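Local atomic coordinates of amyloid-like protein 1 (Homo sapiens, PDB entry 3PMR), a protein that is a member of the amyloid precursor protein family whose helical E2 domain dimerises and binds heparin, consistent with a role in cell adhesion. Residues R109-G114 against R134-A139; N105-A110 against E140-R145; N46-E51 against S76-L81. One frame throughout, in Å; residues are numbered along the deposited sequence.

Contact 1 (R109-G114 against R134-A139); sequences RAALEG and RRYLRA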
ATOM      1  N   ARG B 109     -24.454  13.478  -2.240  1.00 22.63           N
ATOM      2  CA  ARG B 109     -25.373  14.450  -2.814  1.00 19.86           C
ATOM      3  C   ARG B 109     -26.488  13.773  -3.587  1.00 23.27           C
ATOM      4  O   ARG B 109     -27.645  14.187  -3.504  1.00 26.54           O
ATOM      5  CB  ARG B 109     -24.612  15.416  -3.713  1.00 22.36           C
ATOM      6  CG  ARG B 109     -23.685  16.328  -2.921  1.00 23.37           C
ATOM      7  CD  ARG B 109     -22.568  16.898  -3.773  1.00 25.27           C
ATOM      8  NE  ARG B 109     -21.843  17.930  -3.042  1.00 26.92           N
ATOM      9  CZ  ARG B 109     -20.650  18.395  -3.384  1.00 36.04           C
ATOM     10  NH1 ARG B 109     -20.028  17.922  -4.456  1.00 29.93           N
ATOM     11  NH2 ARG B 109     -20.076  19.327  -2.640  1.00 38.01           N
ATOM     12  N   ALA B 110     -26.153  12.732  -4.335  1.00 18.22           N
ATOM     13  CA  ALA B 110     -27.175  12.006  -5.077  1.00 21.58           C
ATOM     14  C   ALA B 110     -28.164  11.361  -4.099  1.00 26.18           C
ATOM     15  O   ALA B 110     -29.375  11.380  -4.320  1.00 25.42           O
ATOM     16  CB  ALA B 110     -26.534  10.931  -5.943  1.00 23.35           C
ATOM     17  N   ALA B 111     -27.643  10.792  -3.017  1.00 21.27           N
ATOM     18  CA  ALA B 111     -28.480  10.132  -2.022  1.00 22.52           C
ATOM     19  C   ALA B 111     -29.367  11.127  -1.261  1.00 28.41           C
ATOM     20  O   ALA B 111     -30.478  10.776  -0.853  1.00 27.82           O
ATOM     21  CB  ALA B 111     -27.609   9.341  -1.048  1.00 23.74           C
ATOM     22  N   LEU B 112     -28.881  12.354  -1.070  1.00 21.45           N
ATOM     23  CA  LEU B 112     -29.663  13.380  -0.381  1.00 26.76           C
ATOM     24  C   LEU B 112     -30.857  13.739  -1.251  1.00 23.92           C
ATOM     25  O   LEU B 112     -31.987  13.836  -0.769  1.00 29.62           O
ATOM     26  CB  LEU B 112     -28.829  14.645  -0.118  1.00 29.96           C
ATOM     27  CG  LEU B 112     -29.593  15.831   0.499  1.00 35.40           C
ATOM     28  CD1 LEU B 112     -30.219  15.419   1.820  1.00 36.65           C
ATOM     29  CD2 LEU B 112     -28.651  17.003   0.720  1.00 35.75           C
ATOM     30  N   GLU B 113     -30.595  13.945  -2.537  1.00 23.60           N
ATOM     31  CA  GLU B 113     -31.641  14.276  -3.489  1.00 32.89           C
ATOM     32  C   GLU B 113     -32.719  13.176  -3.481  1.00 30.02           C
ATOM     33  O   GLU B 113     -33.902  13.472  -3.426  1.00 30.66           O
ATOM     34  CB  GLU B 113     -31.046  14.425  -4.894  1.00 36.90           C
ATOM     35  CG  GLU B 113     -32.059  14.837  -5.951  1.00 43.18           C
ATOM     36  CD  GLU B 113     -31.454  14.970  -7.347  1.00 65.41           C
ATOM     37  OE1 GLU B 113     -31.036  13.944  -7.931  1.00 54.26           O
ATOM     38  OE2 GLU B 113     -31.400  16.107  -7.858  1.00 61.36           O
ATOM     39  N   GLY B 114     -32.302  11.914  -3.527  1.00 31.92           N
ATOM     40  CA  GLY B 114     -33.262  10.817  -3.513  1.00 37.86           C
ATOM     41  C   GLY B 114     -34.097  10.760  -2.236  1.00 34.18           C
ATOM     42  O   GLY B 114     -35.298  10.504  -2.274  1.00 30.40           O
ATOM     43  N   ARG B 134     -31.659   5.117   4.209  1.00 25.21           N
ATOM     44  CA  ARG B 134     -30.609   4.127   4.417  1.00 26.12           C
ATOM     45  C   ARG B 134     -29.435   4.396   3.487  1.00 30.38           C
ATOM     46  O   ARG B 134     -28.279   4.330   3.890  1.00 30.79           O
ATOM     47  CB  ARG B 134     -31.121   2.709   4.171  1.00 35.14           C
ATOM     48  CG  ARG B 134     -30.006   1.665   4.191  1.00 46.40           C
ATOM     49  CD  ARG B 134     -30.524   0.244   3.975  1.00 53.77           C
ATOM     50  NE  ARG B 134     -29.463  -0.750   4.137  1.00 89.45           N
ATOM     51  CZ  ARG B 134     -28.439  -0.906   3.298  1.00 98.07           C
ATOM     52  NH1 ARG B 134     -28.330  -0.137   2.221  1.00 90.96           N
ATOM     53  NH2 ARG B 134     -27.516  -1.828   3.545  1.00 87.36           N
ATOM     54  N   ARG B 135     -29.746   4.711   2.237  1.00 25.96           N
ATOM     55  CA  ARG B 135     -28.729   4.988   1.246  1.00 30.89           C
ATOM     56  C   ARG B 135     -27.935   6.246   1.611  1.00 26.27           C
ATOM     57  O   ARG B 135     -26.722   6.295   1.416  1.00 23.82           O
ATOM     58  CB  ARG B 135     -29.392   5.123  -0.124  1.00 35.54           C
ATOM     59  CG  ARG B 135     -28.472   5.524  -1.255  1.00 40.39           C
ATOM     60  CD  ARG B 135     -29.053   5.076  -2.585  1.00 56.93           C
ATOM     61  NE  ARG B 135     -28.484   5.816  -3.703  1.00 66.07           N
ATOM     62  CZ  ARG B 135     -29.032   6.910  -4.221  1.00 80.84           C
ATOM     63  NH1 ARG B 135     -30.170   7.381  -3.721  1.00 99.37           N
ATOM     64  NH2 ARG B 135     -28.444   7.540  -5.229  1.00 49.50           N
ATOM     65  N   TYR B 136     -28.610   7.255   2.150  1.00 23.09           N
ATOM     66  CA  TYR B 136     -27.930   8.490   2.542  1.00 23.58           C
ATOM     67  C   TYR B 136     -27.020   8.231   3.745  1.00 25.40           C
ATOM     68  O   TYR B 136     -25.902   8.739   3.808  1.00 26.41           O
ATOM     69  CB  TYR B 136     -28.949   9.577   2.888  1.00 21.68           C
ATOM     70  CG  TYR B 136     -28.326  10.888   3.326  1.00 27.99           C
ATOM     71  CD1 TYR B 136     -27.639  11.702   2.417  1.00 27.59           C
ATOM     72  CD2 TYR B 136     -28.412  11.311   4.650  1.00 28.24           C
ATOM     73  CE1 TYR B 136     -27.059  12.904   2.822  1.00 38.48           C
ATOM     74  CE2 TYR B 136     -27.831  12.511   5.066  1.00 32.83           C
ATOM     75  CZ  TYR B 136     -27.160  13.301   4.148  1.00 33.92           C
ATOM     76  OH  TYR B 136     -26.596  14.488   4.558  1.00 40.96           O
ATOM     77  N   LEU B 137     -27.500   7.433   4.693  1.00 24.87           N
ATOM     78  CA  LEU B 137     -26.715   7.119   5.882  1.00 27.17           C
ATOM     79  C   LEU B 137     -25.502   6.283   5.502  1.00 27.69           C
ATOM     80  O   LEU B 137     -24.432   6.429   6.085  1.00 25.81           O
ATOM     81  CB  LEU B 137     -27.575   6.371   6.911  1.00 33.97           C
ATOM     82  CG  LEU B 137     -28.720   7.208   7.484  1.00 21.98           C
ATOM     83  CD1 LEU B 137     -29.502   6.428   8.517  1.00 32.05           C
ATOM     84  CD2 LEU B 137     -28.132   8.450   8.120  1.00 26.07           C
ATOM     85  N   ARG B 138     -25.662   5.402   4.519  1.00 26.06           N
ATOM     86  CA  ARG B 138     -24.540   4.587   4.087  1.00 33.08           C
ATOM     87  C   ARG B 138     -23.520   5.455   3.355  1.00 30.93           C
ATOM     88  O   ARG B 138     -22.323   5.182   3.397  1.00 27.13           O
ATOM     89  CB  ARG B 138     -25.007   3.442   3.189  1.00 26.45           C
ATOM     90  CG  ARG B 138     -25.860   2.430   3.930  1.00 33.05           C
ATOM     91  CD  ARG B 138     -25.871   1.077   3.239  1.00 43.68           C
ATOM     92  NE  ARG B 138     -25.229   1.119   1.928  1.00 76.18           N
ATOM     93  N   ALA B 139     -23.995   6.497   2.682  1.00 24.87           N
ATOM     94  CA  ALA B 139     -23.089   7.403   1.986  1.00 24.79           C
ATOM     95  C   ALA B 139     -22.270   8.136   3.062  1.00 28.00           C
ATOM     96  O   ALA B 139     -21.077   8.384   2.886  1.00 24.88           O
ATOM     97  CB  ALA B 139     -23.879   8.396   1.157  1.00 29.93           C
TER
HETATM   98  O   HOH W   1     -31.461   8.240  -0.920  1.00 19.42           O

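Contact 2 (N105-A110 against E140-R145); sequences NDQRRA and EQKEQR. With PO4 (phosphate ion), chain F.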
ATOM      1  N   ASN B 105     -18.334  12.376  -2.393  1.00 22.50           N
ATOM      2  CA  ASN B 105     -19.141  13.586  -2.302  1.00 24.36           C
ATOM      3  C   ASN B 105     -20.309  13.515  -3.265  1.00 23.67           C
ATOM      4  O   ASN B 105     -21.428  13.899  -2.925  1.00 26.89           O
ATOM      5  CB  ASN B 105     -18.310  14.846  -2.598  1.00 26.75           C
ATOM      6  CG  ASN B 105     -17.366  15.201  -1.466  1.00 31.73           C
ATOM      7  OD1 ASN B 105     -17.597  14.831  -0.324  1.00 31.91           O
ATOM      8  ND2 ASN B 105     -16.307  15.940  -1.777  1.00 30.01           N
ATOM      9  N   ASP B 106     -20.057  13.015  -4.472  1.00 24.45           N
ATOM     10  CA  ASP B 106     -21.127  12.895  -5.456  1.00 30.16           C
ATOM     11  C   ASP B 106     -22.195  11.918  -4.978  1.00 29.34           C
ATOM     12  O   ASP B 106     -23.379  12.167  -5.145  1.00 28.20           O
ATOM     13  CB  ASP B 106     -20.575  12.420  -6.802  1.00 30.98           C
ATOM     14  N   GLN B 107     -21.781  10.796  -4.395  1.00 30.30           N
ATOM     15  CA  GLN B 107     -22.760   9.822  -3.924  1.00 26.03           C
ATOM     16  C   GLN B 107     -23.582  10.324  -2.741  1.00 21.34           C
ATOM     17  O   GLN B 107     -24.734   9.949  -2.592  1.00 27.35           O
ATOM     18  CB  GLN B 107     -22.072   8.507  -3.566  1.00 26.83           C
ATOM     19  CG  GLN B 107     -21.537   7.804  -4.793  1.00 39.27           C
ATOM     20  CD  GLN B 107     -20.770   6.546  -4.469  1.00 49.79           C
ATOM     21  OE1 GLN B 107     -20.334   6.336  -3.335  1.00 46.49           O
ATOM     22  NE2 GLN B 107     -20.578   5.701  -5.479  1.00 50.60           N
ATOM     23  N   ARG B 108     -22.999  11.174  -1.907  1.00 20.05           N
ATOM     24  CA  ARG B 108     -23.722  11.695  -0.756  1.00 20.73           C
ATOM     25  C   ARG B 108     -24.812  12.656  -1.251  1.00 30.66           C
ATOM     26  O   ARG B 108     -25.938  12.654  -0.749  1.00 23.49           O
ATOM     27  CB  ARG B 108     -22.764  12.438   0.172  1.00 17.86           C
ATOM     28  CG  ARG B 108     -23.427  13.054   1.399  1.00 30.53           C
ATOM     29  CD  ARG B 108     -22.474  13.983   2.152  1.00 27.50           C
ATOM     30  NE  ARG B 108     -22.205  15.191   1.378  1.00 28.55           N
ATOM     31  CZ  ARG B 108     -20.995  15.586   0.997  1.00 36.12           C
ATOM     32  NH1 ARG B 108     -19.921  14.872   1.325  1.00 27.96           N
ATOM     33  NH2 ARG B 108     -20.866  16.683   0.263  1.00 30.84           N
ATOM     34  N   ARG B 109     -24.454  13.478  -2.240  1.00 22.63           N
ATOM     35  CA  ARG B 109     -25.373  14.450  -2.814  1.00 19.86           C
ATOM     36  C   ARG B 109     -26.488  13.773  -3.587  1.00 23.27           C
ATOM     37  O   ARG B 109     -27.645  14.187  -3.504  1.00 26.54           O
ATOM     38  CB  ARG B 109     -24.612  15.416  -3.713  1.00 22.36           C
ATOM     39  CG  ARG B 109     -23.685  16.328  -2.921  1.00 23.37           C
ATOM     40  CD  ARG B 109     -22.568  16.898  -3.773  1.00 25.27           C
ATOM     41  NE  ARG B 109     -21.843  17.930  -3.042  1.00 26.92           N
ATOM     42  CZ  ARG B 109     -20.650  18.395  -3.384  1.00 36.04           C
ATOM     43  NH1 ARG B 109     -20.028  17.922  -4.456  1.00 29.93           N
ATOM     44  NH2 ARG B 109     -20.076  19.327  -2.640  1.00 38.01           N
ATOM     45  N   ALA B 110     -26.153  12.732  -4.335  1.00 18.22           N
ATOM     46  CA  ALA B 110     -27.175  12.006  -5.077  1.00 21.58           C
ATOM     47  C   ALA B 110     -28.164  11.361  -4.099  1.00 26.18           C
ATOM     48  O   ALA B 110     -29.375  11.380  -4.320  1.00 25.42           O
ATOM     49  CB  ALA B 110     -26.534  10.931  -5.943  1.00 23.35           C
ATOM     50  N   GLU B 140     -22.918   8.478   4.176  1.00 23.30           N
ATOM     51  CA  GLU B 140     -22.226   9.170   5.265  1.00 25.17           C
ATOM     52  C   GLU B 140     -21.274   8.253   6.024  1.00 26.63           C
ATOM     53  O   GLU B 140     -20.218   8.691   6.476  1.00 25.67           O
ATOM     54  CB  GLU B 140     -23.229   9.824   6.220  1.00 26.21           C
ATOM     55  CG  GLU B 140     -23.741  11.137   5.665  1.00 29.42           C
ATOM     56  CD  GLU B 140     -22.600  12.033   5.179  1.00 49.69           C
ATOM     57  OE1 GLU B 140     -22.293  13.034   5.855  1.00 41.19           O
ATOM     58  OE2 GLU B 140     -22.000  11.726   4.120  1.00 60.88           O
ATOM     59  N   GLN B 141     -21.642   6.981   6.143  1.00 23.86           N
ATOM     60  CA  GLN B 141     -20.782   6.009   6.802  1.00 30.64           C
ATOM     61  C   GLN B 141     -19.514   5.869   5.966  1.00 32.25           C
ATOM     62  O   GLN B 141     -18.410   5.803   6.500  1.00 29.93           O
ATOM     63  CB  GLN B 141     -21.470   4.649   6.902  1.00 31.96           C
ATOM     64  CG  GLN B 141     -20.573   3.582   7.493  1.00 47.19           C
ATOM     65  CD  GLN B 141     -21.146   2.189   7.354  1.00 63.53           C
ATOM     66  OE1 GLN B 141     -21.590   1.788   6.274  1.00 56.11           O
ATOM     67  NE2 GLN B 141     -21.129   1.433   8.445  1.00 66.62           N
ATOM     68  N   LYS B 142     -19.673   5.836   4.646  1.00 27.33           N
ATOM     69  CA  LYS B 142     -18.514   5.716   3.757  1.00 30.00           C
ATOM     70  C   LYS B 142     -17.563   6.909   3.937  1.00 25.98           C
ATOM     71  O   LYS B 142     -16.349   6.741   3.963  1.00 26.89           O
ATOM     72  CB  LYS B 142     -18.980   5.624   2.302  1.00 24.00           C
ATOM     73  CG  LYS B 142     -17.887   5.249   1.330  1.00 42.25           C
ATOM     74  CD  LYS B 142     -18.464   4.690   0.040  1.00 57.60           C
ATOM     75  CE  LYS B 142     -17.396   3.930  -0.715  1.00 86.27           C
ATOM     76  NZ  LYS B 142     -16.799   2.919   0.196  1.00 83.54           N
ATOM     77  N   GLU B 143     -18.125   8.110   4.047  1.00 22.96           N
ATOM     78  CA  GLU B 143     -17.329   9.326   4.243  1.00 21.02           C
ATOM     79  C   GLU B 143     -16.631   9.329   5.609  1.00 17.73           C
ATOM     80  O   GLU B 143     -15.509   9.814   5.759  1.00 26.14           O
ATOM     81  CB  GLU B 143     -18.223  10.563   4.117  1.00 19.07           C
ATOM     82  CG  GLU B 143     -17.537  11.882   4.484  1.00 33.54           C
ATOM     83  CD  GLU B 143     -18.290  13.097   3.952  1.00 40.56           C
ATOM     84  OE1 GLU B 143     -19.414  12.907   3.430  1.00 35.83           O
ATOM     85  OE2 GLU B 143     -17.764  14.231   4.056  1.00 35.71           O
ATOM     86  N   GLN B 144     -17.313   8.786   6.603  1.00 20.87           N
ATOM     87  CA  GLN B 144     -16.764   8.711   7.940  1.00 24.87           C
ATOM     88  C   GLN B 144     -15.584   7.747   7.946  1.00 22.84           C
ATOM     89  O   GLN B 144     -14.514   8.061   8.467  1.00 25.41           O
ATOM     90  CB  GLN B 144     -17.828   8.222   8.920  1.00 22.85           C
ATOM     91  CG  GLN B 144     -17.293   8.057  10.314  1.00 33.66           C
ATOM     92  CD  GLN B 144     -18.347   7.595  11.274  1.00 51.23           C
ATOM     93  OE1 GLN B 144     -18.661   6.406  11.351  1.00 45.08           O
ATOM     94  NE2 GLN B 144     -18.921   8.540  12.010  1.00 46.90           N
ATOM     95  N   ARG B 145     -15.781   6.575   7.356  1.00 23.93           N
ATOM     96  CA  ARG B 145     -14.723   5.573   7.295  1.00 26.03           C
ATOM     97  C   ARG B 145     -13.534   6.100   6.511  1.00 25.31           C
ATOM     98  O   ARG B 145     -12.384   5.805   6.834  1.00 25.93           O
ATOM     99  CB  ARG B 145     -15.254   4.278   6.664  1.00 29.70           C
ATOM    100  CG  ARG B 145     -16.135   3.460   7.620  1.00 24.38           C
ATOM    101  CD  ARG B 145     -16.842   2.313   6.913  1.00 38.76           C
ATOM    102  NE  ARG B 145     -15.912   1.370   6.297  1.00 41.41           N
ATOM    103  CZ  ARG B 145     -15.091   0.567   6.972  1.00 53.56           C
ATOM    104  NH1 ARG B 145     -15.074   0.584   8.299  1.00 44.45           N
ATOM    105  NH2 ARG B 145     -14.285  -0.257   6.316  1.00 41.48           N
TER
HETATM  106  P   PO4 F   4     -15.349   1.129   2.683  1.00 53.50           P
HETATM  107  O1  PO4 F   4     -14.893   2.181   3.626  1.00 48.17           O
HETATM  108  O2  PO4 F   4     -16.800   1.303   2.410  1.00 49.69           O
HETATM  109  O3  PO4 F   4     -14.587   1.239   1.410  1.00 55.31           O
HETATM  110  O4  PO4 F   4     -15.114  -0.213   3.284  1.00 59.10           O
HETATM  111  O   HOH W   2     -15.902  14.733   1.985  1.00 43.15           O

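Contact 3 (N46-E51 against S76-L81); sequences NEVMRE and SILQTL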
ATOM      1  N   ASN B  46      17.726  -0.607 -13.104  1.00 24.88           N
ATOM      2  CA  ASN B  46      18.596  -1.693 -13.465  1.00 25.63           C
ATOM      3  C   ASN B  46      19.585  -1.262 -14.557  1.00 20.33           C
ATOM      4  O   ASN B  46      20.764  -1.535 -14.458  1.00 24.00           O
ATOM      5  CB  ASN B  46      17.775  -2.898 -13.912  1.00 24.39           C
ATOM      6  CG  ASN B  46      18.601  -4.164 -13.940  1.00 33.83           C
ATOM      7  OD1 ASN B  46      19.209  -4.545 -12.936  1.00 29.33           O
ATOM      8  ND2 ASN B  46      18.644  -4.810 -15.091  1.00 32.43           N
ATOM      9  N   GLU B  47      19.101  -0.566 -15.577  1.00 29.48           N
ATOM     10  CA  GLU B  47      19.961  -0.102 -16.663  1.00 27.14           C
ATOM     11  C   GLU B  47      21.050   0.835 -16.135  1.00 27.97           C
ATOM     12  O   GLU B  47      22.202   0.758 -16.556  1.00 23.23           O
ATOM     13  CB  GLU B  47      19.118   0.596 -17.733  1.00 27.53           C
ATOM     14  CG  GLU B  47      19.910   1.304 -18.837  1.00 41.61           C
ATOM     15  CD  GLU B  47      21.022   0.439 -19.444  1.00 63.00           C
ATOM     16  OE1 GLU B  47      20.781  -0.758 -19.715  1.00 65.71           O
ATOM     17  OE2 GLU B  47      22.139   0.960 -19.660  1.00 63.20           O
ATOM     18  N   VAL B  48      20.690   1.716 -15.208  1.00 23.89           N
ATOM     19  CA  VAL B  48      21.672   2.629 -14.647  1.00 24.08           C
ATOM     20  C   VAL B  48      22.682   1.875 -13.796  1.00 26.81           C
ATOM     21  O   VAL B  48      23.872   2.176 -13.833  1.00 27.33           O
ATOM     22  CB  VAL B  48      21.015   3.714 -13.773  1.00 29.26           C
ATOM     23  CG1 VAL B  48      22.090   4.533 -13.069  1.00 25.91           C
ATOM     24  CG2 VAL B  48      20.143   4.621 -14.639  1.00 30.27           C
ATOM     25  N   MET B  49      22.212   0.895 -13.028  1.00 26.33           N
ATOM     26  CA  MET B  49      23.110   0.127 -12.166  1.00 21.62           C
ATOM     27  C   MET B  49      24.104  -0.678 -12.997  1.00 25.83           C
ATOM     28  O   MET B  49      25.260  -0.834 -12.615  1.00 23.81           O
ATOM     29  CB  MET B  49      22.307  -0.812 -11.251  1.00 22.75           C
ATOM     30  CG  MET B  49      21.542  -0.092 -10.115  1.00 22.48           C
ATOM     31  SD  MET B  49      22.608   0.618  -8.823  1.00 30.39           S
ATOM     32  CE  MET B  49      21.396   1.476  -7.782  1.00 27.44           C
ATOM     33  N   ARG B  50      23.640  -1.177 -14.135  1.00 23.30           N
ATOM     34  CA  ARG B  50      24.477  -1.958 -15.034  1.00 35.96           C
ATOM     35  C   ARG B  50      25.577  -1.069 -15.628  1.00 29.11           C
ATOM     36  O   ARG B  50      26.735  -1.470 -15.704  1.00 31.53           O
ATOM     37  CB  ARG B  50      23.604  -2.543 -16.146  1.00 36.60           C
ATOM     38  CG  ARG B  50      24.315  -3.448 -17.128  1.00 62.36           C
ATOM     39  CD  ARG B  50      23.327  -3.936 -18.180  1.00 83.36           C
ATOM     40  NE  ARG B  50      22.242  -4.710 -17.580  1.00 96.86           N
ATOM     41  CZ  ARG B  50      22.333  -5.994 -17.241  1.00101.80           C
ATOM     42  NH1 ARG B  50      23.460  -6.666 -17.448  1.00 84.77           N
ATOM     43  NH2 ARG B  50      21.297  -6.607 -16.683  1.00104.06           N
ATOM     44  N   GLU B  51      25.202   0.138 -16.046  1.00 25.56           N
ATOM     45  CA  GLU B  51      26.148   1.085 -16.619  1.00 29.24           C
ATOM     46  C   GLU B  51      27.168   1.452 -15.558  1.00 34.00           C
ATOM     47  O   GLU B  51      28.366   1.519 -15.822  1.00 34.90           O
ATOM     48  CB  GLU B  51      25.421   2.342 -17.098  1.00 25.53           C
ATOM     49  CG  GLU B  51      24.759   2.200 -18.454  1.00 41.64           C
ATOM     50  CD  GLU B  51      23.910   3.403 -18.810  1.00 50.96           C
ATOM     51  OE1 GLU B  51      24.156   4.493 -18.247  1.00 59.32           O
ATOM     52  OE2 GLU B  51      23.003   3.263 -19.658  1.00 52.44           O
ATOM     53  N   SER B  76      24.721  11.352  -9.329  1.00 31.67           N
ATOM     54  CA  SER B  76      23.851  12.376  -9.838  1.00 28.35           C
ATOM     55  C   SER B  76      22.712  11.832 -10.663  1.00 32.12           C
ATOM     56  O   SER B  76      21.596  12.344 -10.585  1.00 27.95           O
ATOM     57  CB  SER B  76      24.617  13.368 -10.682  1.00 32.52           C
ATOM     58  OG  SER B  76      23.692  14.265 -11.264  1.00 73.19           O
ATOM     59  N   ILE B  77      22.995  10.832 -11.490  1.00 24.21           N
ATOM     60  CA  ILE B  77      21.942  10.252 -12.312  1.00 25.44           C
ATOM     61  C   ILE B  77      20.906   9.593 -11.410  1.00 28.54           C
ATOM     62  O   ILE B  77      19.710   9.683 -11.663  1.00 26.64           O
ATOM     63  CB  ILE B  77      22.490   9.192 -13.284  1.00 32.44           C
ATOM     64  CG1 ILE B  77      23.276   9.871 -14.410  1.00 37.39           C
ATOM     65  CG2 ILE B  77      21.346   8.388 -13.883  1.00 30.20           C
ATOM     66  CD1 ILE B  77      23.898   8.886 -15.392  1.00 43.50           C
ATOM     67  N   LEU B  78      21.368   8.937 -10.352  1.00 22.05           N
ATOM     68  CA  LEU B  78      20.453   8.273  -9.432  1.00 29.62           C
ATOM     69  C   LEU B  78      19.657   9.301  -8.621  1.00 27.78           C
ATOM     70  O   LEU B  78      18.538   9.036  -8.201  1.00 30.31           O
ATOM     71  CB  LEU B  78      21.215   7.341  -8.493  1.00 26.10           C
ATOM     72  CG  LEU B  78      21.761   6.049  -9.124  1.00 32.94           C
ATOM     73  CD1 LEU B  78      22.660   5.337  -8.108  1.00 28.70           C
ATOM     74  CD2 LEU B  78      20.616   5.150  -9.567  1.00 23.73           C
ATOM     75  N   GLN B  79      20.245  10.471  -8.405  1.00 28.71           N
ATOM     76  CA  GLN B  79      19.575  11.544  -7.674  1.00 34.82           C
ATOM     77  C   GLN B  79      18.390  11.997  -8.525  1.00 23.56           C
ATOM     78  O   GLN B  79      17.271  12.136  -8.040  1.00 35.53           O
ATOM     79  CB  GLN B  79      20.527  12.726  -7.475  1.00 34.36           C
ATOM     80  CG  GLN B  79      19.862  13.963  -6.902  1.00 44.13           C
ATOM     81  CD  GLN B  79      20.031  14.059  -5.410  1.00 71.97           C
ATOM     82  OE1 GLN B  79      21.102  14.420  -4.922  1.00 83.38           O
ATOM     83  NE2 GLN B  79      18.982  13.720  -4.671  1.00 70.75           N
ATOM     84  N   THR B  80      18.663  12.229  -9.801  1.00 25.41           N
ATOM     85  CA  THR B  80      17.641  12.656 -10.750  1.00 33.67           C
ATOM     86  C   THR B  80      16.532  11.611 -10.870  1.00 34.61           C
ATOM     87  O   THR B  80      15.350  11.951 -10.917  1.00 30.89           O
ATOM     88  CB  THR B  80      18.248  12.898 -12.154  1.00 30.01           C
ATOM     89  OG1 THR B  80      19.230  13.936 -12.076  1.00 36.53           O
ATOM     90  CG2 THR B  80      17.174  13.304 -13.144  1.00 33.61           C
ATOM     91  N   LEU B  81      16.913  10.339 -10.911  1.00 26.65           N
ATOM     92  CA  LEU B  81      15.930   9.266 -11.041  1.00 28.39           C
ATOM     93  C   LEU B  81      15.070   9.144  -9.772  1.00 27.09           C
ATOM     94  O   LEU B  81      13.863   8.920  -9.848  1.00 25.17           O
ATOM     95  CB  LEU B  81      16.641   7.944 -11.335  1.00 28.81           C
ATOM     96  CG  LEU B  81      15.783   6.744 -11.729  1.00 38.39           C
ATOM     97  CD1 LEU B  81      16.673   5.689 -12.386  1.00 46.00           C
ATOM     98  CD2 LEU B  81      15.090   6.185 -10.508  1.00 64.47           C
TER

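Contact 1 (R109-G114 against R134-A139)
Ala111 is the bump here: its CB points toward the neighbouring helix and drops into a shallow hollow formed by Arg135, Tyr136 and Ala139. The floor is backbone, with Ala111 CB 3.7 Å from Tyr136 CA; Arg135 CG walls one side at 3.9 Å from Ala111 CB, and Ala139 CB lies a little farther off. Because so small a knob fills the gap, the two antiparallel axes come within 8.4 Å. Tyr136 and Arg135 then embrace the 109-114 backbone from two sides. The tyrosine ring, anti to its backbone N (chi1 179°), runs alongside Leu112 in the same direction, with Leu112 CB 3.8 Å from Tyr136 CE1 and the CD1 methyl of Leu112 over one ring face. The other arm is Arg135, extended from CG to NE, which lays a guanidinium face on Ala111 CA, with NH1 3.6 Å from that atom. Nothing bonds directly across, but a water donates to Ala111 O at 2.7 Å and weakly accepts from Arg135 NH1. Tyr136 also reaches Arg179 and Ser183 on helix 159-187. This is close antiparallel helix packing near the tip of a helical hairpin, part of the C-terminal three-helix bundle characteristic of E2 domains.

Contact 2 (N105-A110 against E140-R145)
Glu143 OE2 is the best-held polar atom, gripped three times: by a salt bridge from Arg179, a hydrogen bond from His172, both on helix 159-187, and a water that donates to it at 2.8 Å. That same water donates to Asn105 OD1, so it bridges the two helices. The other carboxylate oxygen, Glu143 OE1, carries the direct link, a salt bridge 2.9 Å from Arg108 NH1 with an N-H...O angle of 148°. Arg108 reaches it with CG anti to its backbone N and a bend at chi3 (69°); OE1 lies near the guanidinium plane, while NH1 stands above the carboxylate plane. Asn105 OD1 accepts from NH1 as well, at 2.8 Å, and so helps fix the arginine's rotation. Glu140 folds back at chi2 and sets OE2 3.0 Å from Arg108 CD, while Arg108 NE, 4.4 Å from Glu140 OE2, is too far for a salt bridge; Glu140 OE1 is salt-bridged to Arg179. Farther along, Arg145 NE and NH2 hold a phosphate ion, probably from the crystallisation liquor, with Lys142 NZ 2.7 Å from its O2 and Arg149 also bonded; Arg145 NH2 also salt-bridges Glu39 of the second subunit. Glu140 OE2 and Glu143 OE1, two acceptors, are pressed 2.9 Å apart. The chemistry implies a partly buried charge network in which Arg108 and Arg179 probably offset that repulsion, beside a basic patch consistent with binding of anionic heparin.

Contact 3 (N46-E51 against S76-L81)
Val48 points toward helix 64-119 and carries the tight part of this contact. Its CG1, anti to the backbone N (chi1 173°), is 3.8 Å from Leu78 CD2 as the two side chains slide past each other in opposite directions. Ile77 CG2 comes in obliquely and touches both valine methyls, 4.0 Å from Val48 CG1 and from Val48 CG2. Leu81 CD1 makes a thinner touch on Val48 CG2. Met49 leaves its helix to one side, and the bend at chi2 (-69°) brings the methyl in, so that Met49 CE sits 4.1 Å from Leu78 CD1, the two crossing at about a right angle. On the looser side Glu51 points toward the partner helix yet its side chain makes no contact with 76-81, and exposed Glu47 sets OE2 2.5 Å from Glu51 OE2, close enough that one acid probably holds a proton. The second subunit instead meets Met49 and Leu78, with its Leu173 and Tyr151 respectively. With no hydrogen bond across and nearly antiparallel axes 11.0 Å apart, this piece of the two-stranded N-terminal coiled coil is held by apolar side chains alone, branched Val48, Ile77, Leu78 and Leu81 with flexible Met49, and its hydrophobic flank also serves the dimer.

From the N terminus, helix 26-56 runs out, turns, and returns as the long helix 64-119; contact 3 clasps that first hairpin, closing 24 intervening residues. Helix 64-119 then carries the chain to the other end of the domain, where helix 126-157 folds back on it. Contact 1 closes 19 residues around this second turn and nests inside contact 2, which closes 29; the pair share Arg109 and Ala110 and touch through Tyr136 and Ala139 against Arg108. Contact 3 comes earlier in series, its centre about 51 Å from that of contact 1. The dimer joins the distant ends: Gln144 of contact 2 packs on Asn46 of the second subunit, and Asn46 on that subunit's Gln144.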